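Local coordinates for chemotaxis operon protein (CheX) (Borrelia burgdorferi, PDB 3HZH) that probably removes the phosphoryl group from a CheY-type response regulator in chemotaxis signalling, at residues D22-V27 and N110-N115; D30-E35 and S82-E87; T76-A81 and E99-T104; T104-G109 and T130-I135. One frame throughout, in Å; residues are numbered along the deposited sequence.

From the N terminus, helix 17-31 leads off with residues 22-27, whose partner 110-115 on helix 97-118 is reached only after three strands and helix 74-85: interaction 1 closes this long loop. Within it, the end of the same helix and the loop after it meet helix 74-85 in interaction 2, and helix 74-85 meets the start of helix 97-118 in interaction 3; these two cross, because 76-81 begins before 82-87 has closed the earlier loop. Interaction 4 opens at Thr104, shared with interaction 3, and runs on to strand 127-135, outermost in this chain's sheet, crossing interaction 1. Helix 97-118 thus joins both other helices to the antiparallel sheet, and three of the contacts use it.

Interaction 1 (D22-V27 and N110-N115); sequences DAASSV and NIIAGN
Val27 set against Ile111, Ile112 and Asn115 forms the middle of a buried, apolar helix-to-helix contact between the N-terminal helix 17-31 and the long helix 97-118, two helices that lie on the antiparallel sheet of this CheC-like fold. The segments run more antiparallel than parallel, at 137°, and their axes approach to 8.6 Å. Small residues allow this: Ala23 and Ala24 have no more than a methyl to interpose, and Ala24 CA comes within 5.5 Å of Ile112 CA. CB of Ala23 rests on the backbone, 3.9 Å from Ile112 O, while Ile112 CG2 lies against the backbone of the other helix, 4.0 Å from Ala24 CA. The branched Val27 bears on three residues. Its CG1, anti to the backbone N (chi1 177°), meets Ile111 CG2 at 3.7 Å. The branch point itself bears on Ile112, with Val27 CB 3.8 Å from Ile112 CG1. CG2, on the other branch, touches the amide of Asn115, 3.7 Å from its OD1, by van der Waals contact alone. Ile112 also reaches Ile70 on strand 66-72 and Ala24 packs on Phe154 of strand 149-155, so sheet residues lie beneath both helices. Ile111 and Asn115, in turn, are touched by the chain of another protein in the assembly. With no hydrogen bond between the segments, and amides such as Val27 N and Asn115 N engaged within their own helices, the pair is held by close fit and dispersion; alanine methyls and beta-branched chains, which have few rotamers, suit that fit.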
loop_
_atom_site.group_PDB
_atom_site.type_symbol
_atom_site.label_atom_id
_atom_site.label_comp_id
_atom_site.label_asym_id
_atom_site.label_seq_id
_atom_site.Cartn_x
_atom_site.Cartn_y
_atom_site.Cartn_z
ATOM N N ASP B 22 7.439 -0.544 -16.024
ATOM C CA ASP B 22 8.251 0.261 -15.115
ATOM C C ASP B 22 7.751 0.168 -13.671
ATOM O O ASP B 22 8.541 0.046 -12.731
ATOM C CB ASP B 22 8.257 1.739 -15.532
ATOM C CG ASP B 22 8.891 1.971 -16.898
ATOM O OD1 ASP B 22 9.873 1.277 -17.234
ATOM O OD2 ASP B 22 8.424 2.871 -17.626
ATOM N N ALA B 23 6.436 0.229 -13.492
ATOM C CA ALA B 23 5.872 0.164 -12.147
ATOM C C ALA B 23 6.086 -1.202 -11.494
ATOM O O ALA B 23 6.493 -1.281 -10.341
ATOM C CB ALA B 23 4.385 0.498 -12.186
ATOM N N ALA B 24 5.821 -2.271 -12.231
ATOM C CA ALA B 24 5.981 -3.614 -11.685
ATOM C C ALA B 24 7.420 -3.911 -11.278
ATOM O O ALA B 24 7.677 -4.340 -10.151
ATOM C CB ALA B 24 5.505 -4.648 -12.696
ATOM N N SER B 25 8.350 -3.678 -12.198
ATOM C CA SER B 25 9.758 -3.947 -11.940
ATOM C C SER B 25 10.308 -3.037 -10.847
ATOM O O SER B 25 10.998 -3.491 -9.935
ATOM C CB SER B 25 10.559 -3.764 -13.229
ATOM O OG SER B 25 10.532 -2.419 -13.673
ATOM N N SER B 26 9.971 -1.757 -10.937
ATOM C CA SER B 26 10.420 -0.751 -9.988
ATOM C C SER B 26 9.986 -1.043 -8.549
ATOM O O SER B 26 10.795 -0.960 -7.617
ATOM C CB SER B 26 9.895 0.620 -10.421
ATOM O OG SER B 26 10.563 1.665 -9.745
ATOM N N VAL B 27 8.714 -1.384 -8.360
ATOM C CA VAL B 27 8.212 -1.681 -7.021
ATOM C C VAL B 27 8.791 -2.959 -6.413
ATOM O O VAL B 27 9.169 -2.971 -5.238
ATOM C CB VAL B 27 6.669 -1.784 -6.996
ATOM C CG1 VAL B 27 6.196 -2.169 -5.599
ATOM C CG2 VAL B 27 6.051 -0.460 -7.393
ATOM N N ASN B 110 -1.231 -3.499 -4.351
ATOM C CA ASN B 110 -1.725 -2.145 -4.175
ATOM C C ASN B 110 -0.666 -1.102 -4.556
ATOM O O ASN B 110 -0.972 -0.078 -5.189
ATOM C CB ASN B 110 -2.141 -1.939 -2.714
ATOM C CG ASN B 110 -2.527 -0.506 -2.422
ATOM O OD1 ASN B 110 -2.050 0.080 -1.440
ATOM N ND2 ASN B 110 -3.396 0.061 -3.240
ATOM N N ILE B 111 0.580 -1.361 -4.180
ATOM C CA ILE B 111 1.642 -0.410 -4.479
ATOM C C ILE B 111 2.006 -0.410 -5.959
ATOM O O ILE B 111 2.235 0.654 -6.537
ATOM C CB ILE B 111 2.868 -0.673 -3.572
ATOM C CG1 ILE B 111 2.425 -0.517 -2.106
ATOM C CG2 ILE B 111 3.999 0.316 -3.890
ATOM C CD1 ILE B 111 3.464 -0.932 -1.073
ATOM N N ILE B 112 2.048 -1.590 -6.579
ATOM C CA ILE B 112 2.349 -1.664 -8.007
ATOM C C ILE B 112 1.239 -0.916 -8.754
ATOM O O ILE B 112 1.511 -0.019 -9.547
ATOM C CB ILE B 112 2.389 -3.124 -8.516
ATOM C CG1 ILE B 112 3.604 -3.855 -7.921
ATOM C CG2 ILE B 112 2.417 -3.144 -10.038
ATOM C CD1 ILE B 112 3.685 -5.350 -8.280
ATOM N N ALA B 113 -0.008 -1.275 -8.465
ATOM C CA ALA B 113 -1.161 -0.649 -9.109
ATOM C C ALA B 113 -1.245 0.859 -8.894
ATOM O O ALA B 113 -1.577 1.599 -9.819
ATOM C CB ALA B 113 -2.449 -1.302 -8.628
ATOM N N GLY B 114 -0.950 1.308 -7.677
ATOM C CA GLY B 114 -1.004 2.725 -7.376
ATOM C C GLY B 114 0.062 3.502 -8.122
ATOM O O GLY B 114 -0.218 4.547 -8.719
ATOM N N ASN B 115 1.295 3.008 -8.080
ATOM C CA ASN B 115 2.379 3.664 -8.789
ATOM C C ASN B 115 2.080 3.650 -10.280
ATOM O O ASN B 115 2.383 4.615 -10.992
ATOM C CB ASN B 115 3.711 2.972 -8.489
ATOM C CG ASN B 115 4.504 3.686 -7.413
ATOM O OD1 ASN B 115 5.246 3.069 -6.645
ATOM N ND2 ASN B 115 4.354 5.000 -7.354
#

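Interaction 2 (D30-E35 and S82-E87); sequences DMLLVE and SKLNFE
Helix 17-31 ends at Met31, and Leu32, the first residue to abandon helical backbone angles, starts an extended run past the last turn of helix 74-85, with its CA 6.1 Å from Leu84 CA. No hydrogen bond links the segments; this is an apolar contact at a helix's C-terminal exit in the CheC-like fold. Leu84 makes the closest approach, laying its CD2 methyl on the peptide that leaves the helix: CD2 is 3.4 Å from Met31 O and 3.7 Å from Leu32 N. The same methyl meets Leu32 CD2 at 4.0 Å. Leu32 CD2 also touches Lys83 CB, where the two side chains cross at about a right angle. Farther out, Lys83 bends at chi2 (-67°), which turns CD toward Val34; its CE lies 4.0 Å from Val34 CG1. A lysine suits this exposed margin, since its methylenes can pack on valine while the charged end extends beyond them. Behind the contact, Leu84 packs on Thr104 and Val108 of helix 97-118, and Met31, a selenomethionine, touches Ile111 there. Leu32 also rests on Val80, so the chain leaving helix 17-31 lies against both helix 74-85 and helix 97-118.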
loop_
_atom_site.group_PDB
_atom_site.type_symbol
_atom_site.label_atom_id
_atom_site.label_comp_id
_atom_site.label_asym_id
_atom_site.label_seq_id
_atom_site.Cartn_x
_atom_site.Cartn_y
_atom_site.Cartn_z
ATOM N N ASP B 30 12.287 -2.405 -5.305
ATOM C CA ASP B 30 12.360 -1.496 -4.178
ATOM C C ASP B 30 11.862 -2.142 -2.884
ATOM O O ASP B 30 12.355 -1.822 -1.805
ATOM C CB ASP B 30 11.538 -0.240 -4.478
ATOM C CG ASP B 30 12.240 1.034 -4.049
ATOM O OD1 ASP B 30 13.332 1.317 -4.590
ATOM O OD2 ASP B 30 11.705 1.752 -3.178
HETATM N N MSE B 31 10.895 -3.051 -2.989
HETATM C CA MSE B 31 10.346 -3.703 -1.800
HETATM C C MSE B 31 11.150 -4.940 -1.378
HETATM O O MSE B 31 11.692 -4.982 -0.274
HETATM C CB MSE B 31 8.871 -4.085 -2.018
HETATM C CG MSE B 31 7.967 -2.920 -2.439
HETATM SE SE MSE B 31 6.166 -3.201 -2.232
HETATM C CE MSE B 31 6.059 -3.169 -0.405
ATOM N N LEU B 32 11.205 -5.945 -2.248
ATOM C CA LEU B 32 11.968 -7.161 -1.973
ATOM C C LEU B 32 13.398 -6.793 -2.249
ATOM O O LEU B 32 13.731 -6.512 -3.391
ATOM C CB LEU B 32 11.632 -8.273 -2.962
ATOM C CG LEU B 32 10.346 -9.068 -3.048
ATOM C CD1 LEU B 32 10.288 -9.672 -4.441
ATOM C CD2 LEU B 32 10.298 -10.147 -1.968
ATOM N N LEU B 33 14.255 -6.797 -1.243
ATOM C CA LEU B 33 15.632 -6.465 -1.533
ATOM C C LEU B 33 16.475 -7.728 -1.593
ATOM O O LEU B 33 17.088 -8.133 -0.608
ATOM C CB LEU B 33 16.182 -5.475 -0.507
ATOM C CG LEU B 33 15.447 -4.128 -0.458
ATOM C CD1 LEU B 33 16.131 -3.231 0.558
ATOM C CD2 LEU B 33 15.449 -3.461 -1.831
ATOM N N VAL B 34 16.452 -8.370 -2.754
ATOM C CA VAL B 34 17.235 -9.573 -3.005
ATOM C C VAL B 34 17.867 -9.302 -4.353
ATOM O O VAL B 34 17.166 -9.048 -5.336
ATOM C CB VAL B 34 16.355 -10.848 -3.096
ATOM C CG1 VAL B 34 15.707 -11.122 -1.754
ATOM C CG2 VAL B 34 15.296 -10.694 -4.178
ATOM N N GLU B 35 19.188 -9.336 -4.425
ATOM C CA GLU B 35 19.783 -9.036 -5.704
ATOM C C GLU B 35 19.421 -9.899 -6.874
ATOM O O GLU B 35 19.725 -11.094 -6.954
ATOM C CB GLU B 35 21.303 -8.873 -5.609
ATOM C CG GLU B 35 21.658 -7.572 -4.940
ATOM C CD GLU B 35 20.839 -6.411 -5.500
ATOM O OE1 GLU B 35 20.021 -6.629 -6.422
ATOM O OE2 GLU B 35 21.008 -5.276 -5.015
ATOM N N SER B 82 8.166 -13.508 3.745
ATOM C CA SER B 82 9.286 -13.630 4.677
ATOM C C SER B 82 10.301 -12.507 4.499
ATOM O O SER B 82 10.739 -11.893 5.468
ATOM C CB SER B 82 9.990 -14.982 4.507
ATOM O OG SER B 82 9.167 -16.053 4.941
ATOM N N LYS B 83 10.677 -12.241 3.258
ATOM C CA LYS B 83 11.637 -11.185 2.973
ATOM C C LYS B 83 11.112 -9.799 3.354
ATOM O O LYS B 83 11.855 -8.990 3.906
ATOM C CB LYS B 83 12.006 -11.199 1.482
ATOM C CG LYS B 83 12.736 -12.451 1.024
ATOM C CD LYS B 83 14.116 -12.538 1.657
ATOM C CE LYS B 83 14.885 -13.752 1.156
ATOM N NZ LYS B 83 16.298 -13.752 1.645
ATOM N N LEU B 84 9.836 -9.534 3.068
ATOM C CA LEU B 84 9.242 -8.233 3.357
ATOM C C LEU B 84 8.969 -7.926 4.834
ATOM O O LEU B 84 8.929 -6.762 5.249
ATOM C CB LEU B 84 7.971 -8.010 2.541
ATOM C CG LEU B 84 8.177 -8.096 1.025
ATOM C CD1 LEU B 84 6.944 -7.572 0.308
ATOM C CD2 LEU B 84 9.387 -7.281 0.622
ATOM N N ASN B 85 8.795 -8.965 5.628
ATOM C CA ASN B 85 8.539 -8.798 7.045
ATOM C C ASN B 85 9.802 -9.074 7.858
ATOM O O ASN B 85 9.793 -8.987 9.095
ATOM C CB ASN B 85 7.421 -9.751 7.455
ATOM C CG ASN B 85 6.066 -9.264 7.037
ATOM O OD1 ASN B 85 5.462 -8.429 7.720
ATOM N ND2 ASN B 85 5.581 -9.757 5.901
ATOM N N PHE B 86 10.875 -9.434 7.160
ATOM C CA PHE B 86 12.145 -9.762 7.798
ATOM C C PHE B 86 11.988 -10.780 8.929
ATOM O O PHE B 86 12.469 -10.580 10.043
ATOM C CB PHE B 86 12.834 -8.499 8.315
ATOM C CG PHE B 86 13.101 -7.483 7.246
ATOM C CD1 PHE B 86 12.124 -6.569 6.873
ATOM C CD2 PHE B 86 14.317 -7.472 6.574
ATOM C CE1 PHE B 86 12.359 -5.659 5.847
ATOM C CE2 PHE B 86 14.556 -6.568 5.539
ATOM C CZ PHE B 86 13.576 -5.660 5.174
ATOM N N GLU B 87 11.295 -11.870 8.635
ATOM C CA GLU B 87 11.102 -12.954 9.589
ATOM C C GLU B 87 10.566 -14.129 8.794
ATOM O O GLU B 87 9.807 -13.966 7.837
ATOM C CB GLU B 87 10.140 -12.589 10.742
ATOM C CG GLU B 87 8.640 -12.676 10.477
ATOM C CD GLU B 87 7.820 -12.518 11.740
ATOM O OE1 GLU B 87 7.939 -11.470 12.413
ATOM O OE2 GLU B 87 7.062 -13.453 12.070
#

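Interaction 3 (T76-A81 and E99-T104); sequences TALFVA and EMVAAT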
loop_
_atom_site.group_PDB
_atom_site.type_symbol
_atom_site.label_atom_id
_atom_site.label_comp_id
_atom_site.label_asym_id
_atom_site.label_seq_id
_atom_site.Cartn_x
_atom_site.Cartn_y
_atom_site.Cartn_z
ATOM N N THR B 76 6.621 -19.479 -3.131
ATOM C CA THR B 76 7.050 -18.130 -3.480
ATOM C C THR B 76 6.337 -17.094 -2.616
ATOM O O THR B 76 6.928 -16.096 -2.214
ATOM C CB THR B 76 6.767 -17.839 -4.963
ATOM O OG1 THR B 76 7.422 -18.825 -5.765
ATOM C CG2 THR B 76 7.285 -16.451 -5.355
ATOM N N ALA B 77 5.065 -17.339 -2.327
ATOM C CA ALA B 77 4.293 -16.422 -1.496
ATOM C C ALA B 77 4.941 -16.303 -0.109
ATOM O O ALA B 77 5.095 -15.203 0.424
ATOM C CB ALA B 77 2.854 -16.913 -1.367
ATOM N N LEU B 78 5.332 -17.436 0.464
ATOM C CA LEU B 78 5.960 -17.445 1.785
ATOM C C LEU B 78 7.326 -16.776 1.736
ATOM O O LEU B 78 7.685 -16.022 2.636
ATOM C CB LEU B 78 6.108 -18.886 2.299
ATOM C CG LEU B 78 4.826 -19.646 2.655
ATOM C CD1 LEU B 78 5.143 -21.111 2.917
ATOM C CD2 LEU B 78 4.179 -19.008 3.879
ATOM N N PHE B 79 8.085 -17.066 0.683
ATOM C CA PHE B 79 9.414 -16.484 0.503
ATOM C C PHE B 79 9.294 -14.960 0.484
ATOM O O PHE B 79 9.987 -14.269 1.226
ATOM C CB PHE B 79 10.020 -16.951 -0.823
ATOM C CG PHE B 79 11.390 -16.401 -1.100
ATOM C CD1 PHE B 79 12.521 -17.010 -0.573
ATOM C CD2 PHE B 79 11.549 -15.272 -1.897
ATOM C CE1 PHE B 79 13.793 -16.510 -0.839
ATOM C CE2 PHE B 79 12.821 -14.759 -2.166
ATOM C CZ PHE B 79 13.943 -15.381 -1.637
ATOM N N VAL B 80 8.419 -14.446 -0.382
ATOM C CA VAL B 80 8.199 -12.999 -0.492
ATOM C C VAL B 80 7.719 -12.380 0.821
ATOM O O VAL B 80 8.246 -11.354 1.254
ATOM C CB VAL B 80 7.162 -12.662 -1.591
ATOM C CG1 VAL B 80 6.903 -11.157 -1.616
ATOM C CG2 VAL B 80 7.668 -13.141 -2.954
ATOM N N ALA B 81 6.714 -12.984 1.446
ATOM C CA ALA B 81 6.221 -12.447 2.713
ATOM C C ALA B 81 7.349 -12.452 3.753
ATOM O O ALA B 81 7.480 -11.507 4.534
ATOM C CB ALA B 81 5.035 -13.265 3.210
ATOM N N GLU B 99 -2.491 -14.871 7.482
ATOM C CA GLU B 99 -3.048 -13.532 7.598
ATOM C C GLU B 99 -2.022 -12.513 7.109
ATOM O O GLU B 99 -2.329 -11.657 6.281
ATOM C CB GLU B 99 -3.395 -13.241 9.061
ATOM C CG GLU B 99 -4.647 -12.399 9.300
ATOM C CD GLU B 99 -4.373 -11.103 10.055
ATOM O OE1 GLU B 99 -3.452 -11.076 10.899
ATOM O OE2 GLU B 99 -5.107 -10.114 9.826
HETATM N N MSE B 100 -0.799 -12.609 7.618
HETATM C CA MSE B 100 0.227 -11.664 7.218
HETATM C C MSE B 100 0.661 -11.891 5.773
HETATM O O MSE B 100 0.969 -10.932 5.078
HETATM C CB MSE B 100 1.435 -11.727 8.161
HETATM C CG MSE B 100 2.445 -10.593 7.950
HETATM SE SE MSE B 100 1.746 -8.921 8.233
HETATM C CE MSE B 100 1.201 -9.084 9.949
ATOM N N VAL B 101 0.680 -13.148 5.321
ATOM C CA VAL B 101 1.060 -13.446 3.934
ATOM C C VAL B 101 0.111 -12.716 2.983
ATOM O O VAL B 101 0.549 -11.996 2.079
ATOM C CB VAL B 101 1.002 -14.971 3.630
ATOM C CG1 VAL B 101 1.066 -15.213 2.126
ATOM C CG2 VAL B 101 2.178 -15.677 4.290
ATOM N N ALA B 102 -1.188 -12.902 3.207
ATOM C CA ALA B 102 -2.217 -12.265 2.394
ATOM C C ALA B 102 -2.084 -10.746 2.419
ATOM O O ALA B 102 -2.036 -10.101 1.372
ATOM C CB ALA B 102 -3.606 -12.664 2.892
ATOM N N ALA B 103 -2.017 -10.183 3.620
ATOM C CA ALA B 103 -1.909 -8.731 3.791
ATOM C C ALA B 103 -0.667 -8.127 3.152
ATOM O O ALA B 103 -0.696 -6.987 2.678
ATOM C CB ALA B 103 -1.945 -8.382 5.270
ATOM N N THR B 104 0.428 -8.884 3.157
ATOM C CA THR B 104 1.671 -8.412 2.575
ATOM C C THR B 104 1.619 -8.438 1.052
ATOM O O THR B 104 1.955 -7.455 0.398
ATOM C CB THR B 104 2.884 -9.261 3.042
ATOM O OG1 THR B 104 2.966 -9.253 4.477
ATOM C CG2 THR B 104 4.182 -8.682 2.475
#
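Val101 carries most of this contact with Ala77, Leu78 and Ala81, beginning at its backbone, where Val101 CA lies 4.0 Å from Ala81 CB. From CB the side chain forks into two methyls. CG1, anti to the backbone N (chi1 166°), reaches Ala77, 4.3 Å from its CB. CG2 takes the other direction and touches two residues at once: Ala81 CB at 3.9 Å and Leu78 CD2 at the same distance. Leu78 starts from a CB turned away from the partner helix, yet it is long enough for its CD2 tip to arrive there. The two helices, 74-85 and 97-118, are consecutive in the CheX family fold and cross nearly at right angles, 80° between their segments. Their axes come no closer than 9.4 Å, and the alanines admit the valine at the crossing. One turn on, the methyl of Thr104 adds to the apolar surface, its CG2 4.3 Å from Ala81 CA. Its hydroxyl is satisfied separately: OG1 donates to Met100 O at 2.7 Å, from 36° above the carbonyl plane, while Thr104 N approaches the same oxygen from the opposite face. Asn85 ND2 is also hydrogen-bonded to this hydroxyl.

Interaction 4 (T104-G109 and T130-I135); sequences TLTEVG and TPPAFI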
loop_
_atom_site.group_PDB
_atom_site.type_symbol
_atom_site.label_atom_id
_atom_site.label_comp_id
_atom_site.label_asym_id
_atom_site.label_seq_id
_atom_site.Cartn_x
_atom_site.Cartn_y
_atom_site.Cartn_z
ATOM N N THR B 104 0.428 -8.884 3.157
ATOM C CA THR B 104 1.671 -8.412 2.575
ATOM C C THR B 104 1.619 -8.438 1.052
ATOM O O THR B 104 1.955 -7.455 0.398
ATOM C CB THR B 104 2.884 -9.261 3.042
ATOM O OG1 THR B 104 2.966 -9.253 4.477
ATOM C CG2 THR B 104 4.182 -8.682 2.475
ATOM N N LEU B 105 1.206 -9.561 0.477
ATOM C CA LEU B 105 1.137 -9.657 -0.981
ATOM C C LEU B 105 0.101 -8.712 -1.595
ATOM O O LEU B 105 0.346 -8.130 -2.662
ATOM C CB LEU B 105 0.853 -11.099 -1.409
ATOM C CG LEU B 105 1.871 -12.136 -0.927
ATOM C CD1 LEU B 105 1.544 -13.492 -1.542
ATOM C CD2 LEU B 105 3.274 -11.697 -1.310
ATOM N N THR B 106 -1.050 -8.547 -0.942
ATOM C CA THR B 106 -2.058 -7.632 -1.477
ATOM C C THR B 106 -1.523 -6.204 -1.432
ATOM O O THR B 106 -1.832 -5.401 -2.307
ATOM C CB THR B 106 -3.411 -7.691 -0.700
ATOM O OG1 THR B 106 -3.193 -7.422 0.695
ATOM C CG2 THR B 106 -4.070 -9.056 -0.871
ATOM N N GLU B 107 -0.709 -5.883 -0.428
ATOM C CA GLU B 107 -0.149 -4.536 -0.331
ATOM C C GLU B 107 0.872 -4.332 -1.448
ATOM O O GLU B 107 1.028 -3.218 -1.958
ATOM C CB GLU B 107 0.518 -4.294 1.036
ATOM C CG GLU B 107 1.208 -2.942 1.147
ATOM C CD GLU B 107 0.253 -1.770 1.303
ATOM O OE1 GLU B 107 -0.862 -1.824 0.743
ATOM O OE2 GLU B 107 0.628 -0.774 1.963
ATOM N N VAL B 108 1.578 -5.396 -1.823
ATOM C CA VAL B 108 2.535 -5.288 -2.922
ATOM C C VAL B 108 1.722 -4.950 -4.178
ATOM O O VAL B 108 2.117 -4.096 -4.972
ATOM C CB VAL B 108 3.307 -6.615 -3.174
ATOM C CG1 VAL B 108 4.090 -6.520 -4.482
ATOM C CG2 VAL B 108 4.287 -6.899 -2.012
ATOM N N GLY B 109 0.586 -5.623 -4.341
ATOM C CA GLY B 109 -0.274 -5.388 -5.494
ATOM C C GLY B 109 -0.775 -3.955 -5.513
ATOM O O GLY B 109 -0.750 -3.281 -6.548
ATOM N N THR B 130 -8.998 -0.331 -7.092
ATOM C CA THR B 130 -9.879 -0.782 -6.021
ATOM C C THR B 130 -9.077 -1.404 -4.889
ATOM O O THR B 130 -7.870 -1.606 -5.012
ATOM C CB THR B 130 -10.826 -1.890 -6.503
ATOM O OG1 THR B 130 -10.083 -3.109 -6.641
ATOM C CG2 THR B 130 -11.437 -1.534 -7.852
ATOM N N PRO B 131 -9.729 -1.661 -3.746
ATOM C CA PRO B 131 -9.015 -2.291 -2.636
ATOM C C PRO B 131 -8.641 -3.659 -3.207
ATOM O O PRO B 131 -9.336 -4.183 -4.088
ATOM C CB PRO B 131 -10.089 -2.371 -1.550
ATOM C CG PRO B 131 -10.907 -1.110 -1.841
ATOM C CD PRO B 131 -11.102 -1.329 -3.336
ATOM N N PRO B 132 -7.548 -4.263 -2.726
ATOM C CA PRO B 132 -7.150 -5.561 -3.265
ATOM C C PRO B 132 -7.890 -6.786 -2.764
ATOM O O PRO B 132 -8.524 -6.773 -1.710
ATOM C CB PRO B 132 -5.669 -5.610 -2.909
ATOM C CG PRO B 132 -5.715 -5.048 -1.500
ATOM C CD PRO B 132 -6.578 -3.805 -1.714
ATOM N N ALA B 133 -7.794 -7.858 -3.538
ATOM C CA ALA B 133 -8.401 -9.120 -3.161
ATOM C C ALA B 133 -7.289 -10.165 -3.107
ATOM O O ALA B 133 -6.327 -10.095 -3.871
ATOM C CB ALA B 133 -9.442 -9.529 -4.178
ATOM N N PHE B 134 -7.413 -11.121 -2.193
ATOM C CA PHE B 134 -6.432 -12.184 -2.072
ATOM C C PHE B 134 -7.156 -13.484 -2.378
ATOM O O PHE B 134 -8.138 -13.823 -1.718
ATOM C CB PHE B 134 -5.845 -12.242 -0.655
ATOM C CG PHE B 134 -4.708 -13.225 -0.508
ATOM C CD1 PHE B 134 -3.506 -13.022 -1.175
ATOM C CD2 PHE B 134 -4.846 -14.359 0.287
ATOM C CE1 PHE B 134 -2.448 -13.928 -1.054
ATOM C CE2 PHE B 134 -3.796 -15.276 0.416
ATOM C CZ PHE B 134 -2.594 -15.059 -0.257
ATOM N N ILE B 135 -6.677 -14.204 -3.386
ATOM C CA ILE B 135 -7.285 -15.466 -3.779
ATOM C C ILE B 135 -6.210 -16.542 -3.685
ATOM O O ILE B 135 -5.315 -16.614 -4.518
ATOM C CB ILE B 135 -7.810 -15.398 -5.233
ATOM C CG1 ILE B 135 -8.648 -14.130 -5.427
ATOM C CG2 ILE B 135 -8.650 -16.629 -5.538
ATOM C CD1 ILE B 135 -9.818 -14.009 -4.482
#
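Leu105 meets Phe134 where helix 97-118 passes over strand 127-135, outermost in this chain's antiparallel sheet in the CheC-like fold. Helix and strand segments are inclined at 127°, with axes 8.4 Å apart at their closest. CD1 of Leu105 comes to the rim of the Phe134 ring, near its plane, 4.0 Å from CE1; its side chain also packs on Val54 and Val56 of the neighbouring strand 54-62, which suits a leucine to a place between helix and sheet. Thr106 follows and makes most of the contact. Its OG1 stands between the backbone N and the carbonyl carbon (chi1 56°) and is hydrogen-bonded back to Ala102 O in its own helix, while its carbon atoms face the strand. Thr106 CB sits 3.6 Å from Pro132 CG, and Thr106 CG2 meets Phe134 CB at 3.7 Å. The same methyl lies 3.9 Å from Ala133 O. Pro132, rigid and lacking an N-H, offers a compact hydrocarbon surface; its side chain is about 5 Å from a bound magnesium ion and packs on an acidic side chain of the other protein's chain. At Glu107 the CB turns away from the strand, and OE2 finds its partner outside the two segments, in a salt bridge with a basic side chain of that other chain. Three residues later comes Asn110, a spacing consistent with the Glu-x-x-Asn signature of CheC-like phosphatases. The proline ring also bears on the helix backbone, with Pro132 CB 3.9 Å from Thr106 O.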